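Local structure of putative SnoaL-like polyketide cyclase (Jannaschia sp., 3KKG) at residues Val78-Gly82 with Asp83-Val87. The protein is probably a polyketide cyclase of the SnoaL-like family, built on the NTF2-like fold, though its substrate is not established. Residues are numbered along the deposited sequence; the frame is centred on the assembly and turned at random.
Sequences VTVEG and DNVVV
T79 and V86 exchange a pair of backbone hydrogen bonds, T79 N to V86 O at 2.9 Å and V86 N to T79 O at 2.8 Å, and E81 and N84 form a second such pair, closing a β-hairpin with a two-residue loop, G82-D83, in a type II' turn. In the inner pair E81 N meets N84 O at 3.0 Å, whereas the return bond from N84 N reaches E81 O from 41° above the carbonyl plane. G82 takes the first central turn position with positive phi (58°), and D83 takes the second. On one face V80 and V85 stand side by side in a non-hydrogen-bonded pair, with V80 CG2 3.7 Å from V85 CG2. V80 has chi1 56°, which sets CG2 anti to the backbone N and over toward its partner. V78 CG1 reaches diagonally to V85 CG1 at 4.2 Å. V12 of helix 6-16 packs on V78 and V80; E8 OE2 accepts a hydrogen bond from G82 N, and N11 ND2 donates to G82 O and D83 OD1. The other face carries T79, E81, N84 and V86 and meets the second subunit: E81 OE2 forms a salt bridge with its R4, and OE1 accepts a hydrogen bond from its V80 N. The hairpin, whose strand 72-81 is outermost in the chain's own NTF2-like sheet, thus joins two chemistries, an apolar face packed against the chain's own helix and a mixed polar face used for dimer contacts.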
loop_
_atom_site.group_PDB
_atom_site.type_symbol
_atom_site.label_atom_id
_atom_site.label_comp_id
_atom_site.label_asym_id
_atom_site.label_seq_id
_atom_site.Cartn_x
_atom_site.Cartn_y
_atom_site.Cartn_z
ATOM N N VAL A 78 -12.152 3.625 2.604
ATOM C CA VAL A 78 -11.937 4.707 1.673
ATOM C C VAL A 78 -11.499 5.934 2.512
ATOM O O VAL A 78 -12.178 6.315 3.486
ATOM C CB VAL A 78 -13.171 5.062 0.887
ATOM C CG1 VAL A 78 -12.942 6.262 -0.015
ATOM C CG2 VAL A 78 -13.675 3.796 0.129
ATOM N N THR A 79 -10.388 6.524 2.128
ATOM C CA THR A 79 -9.878 7.723 2.755
ATOM C C THR A 79 -9.620 8.731 1.690
ATOM O O THR A 79 -8.820 8.484 0.766
ATOM C CB THR A 79 -8.626 7.376 3.555
ATOM O OG1 THR A 79 -9.025 6.581 4.671
ATOM C CG2 THR A 79 -7.845 8.636 4.082
ATOM N N VAL A 80 -10.187 9.917 1.816
ATOM C CA VAL A 80 -9.955 10.959 0.837
ATOM C C VAL A 80 -9.529 12.240 1.514
ATOM O O VAL A 80 -10.103 12.622 2.519
ATOM C CB VAL A 80 -11.228 11.230 -0.055
ATOM C CG1 VAL A 80 -12.434 11.569 0.820
ATOM C CG2 VAL A 80 -10.988 12.335 -1.083
ATOM N N GLU A 81 -8.538 12.906 0.920
ATOM C CA GLU A 81 -8.181 14.291 1.248
ATOM C C GLU A 81 -7.936 15.022 -0.051
ATOM O O GLU A 81 -6.998 14.718 -0.808
ATOM C CB GLU A 81 -6.953 14.355 2.130
ATOM C CG GLU A 81 -6.727 15.776 2.645
ATOM C CD GLU A 81 -5.598 15.934 3.599
ATOM O OE1 GLU A 81 -4.744 15.052 3.727
ATOM O OE2 GLU A 81 -5.513 17.062 4.167
ATOM N N GLY A 82 -8.812 15.943 -0.347
ATOM C CA GLY A 82 -8.720 16.688 -1.600
ATOM C C GLY A 82 -8.743 15.780 -2.818
ATOM O O GLY A 82 -9.662 14.982 -2.968
ATOM N N ASP A 83 -7.699 15.900 -3.648
ATOM C CA ASP A 83 -7.590 15.133 -4.877
ATOM C C ASP A 83 -6.841 13.775 -4.714
ATOM O O ASP A 83 -6.439 13.155 -5.687
ATOM C CB ASP A 83 -6.951 16.009 -5.965
ATOM C CG ASP A 83 -7.920 16.970 -6.572
ATOM O OD1 ASP A 83 -9.140 16.683 -6.654
ATOM O OD2 ASP A 83 -7.475 18.045 -7.036
ATOM N N ASN A 84 -6.673 13.316 -3.465
ATOM C CA ASN A 84 -6.076 12.017 -3.172
ATOM C C ASN A 84 -7.102 11.120 -2.557
ATOM O O ASN A 84 -7.694 11.472 -1.562
ATOM C CB ASN A 84 -4.924 12.147 -2.177
ATOM C CG ASN A 84 -3.772 12.983 -2.755
ATOM O OD1 ASN A 84 -2.930 12.461 -3.464
ATOM N ND2 ASN A 84 -3.810 14.267 -2.537
ATOM N N VAL A 85 -7.358 9.957 -3.203
ATOM C CA VAL A 85 -8.291 8.964 -2.713
ATOM C C VAL A 85 -7.535 7.660 -2.529
ATOM O O VAL A 85 -6.853 7.178 -3.461
ATOM C CB VAL A 85 -9.468 8.742 -3.679
ATOM C CG1 VAL A 85 -10.380 7.695 -3.080
ATOM C CG2 VAL A 85 -10.233 10.056 -3.904
ATOM N N VAL A 86 -7.683 7.072 -1.355
ATOM C CA VAL A 86 -7.014 5.830 -1.001
ATOM C C VAL A 86 -8.060 4.798 -0.713
ATOM O O VAL A 86 -8.983 5.029 0.064
ATOM C CB VAL A 86 -6.116 6.025 0.265
ATOM C CG1 VAL A 86 -5.420 4.693 0.649
ATOM C CG2 VAL A 86 -5.128 7.209 0.055
ATOM N N VAL A 87 -8.027 3.682 -1.413
ATOM C CA VAL A 87 -8.979 2.602 -1.290
ATOM C C VAL A 87 -8.251 1.365 -0.810
ATOM O O VAL A 87 -7.359 0.876 -1.491
ATOM C CB VAL A 87 -9.729 2.328 -2.609
ATOM C CG1 VAL A 87 -10.735 1.196 -2.406
ATOM C CG2 VAL A 87 -10.419 3.588 -3.118
#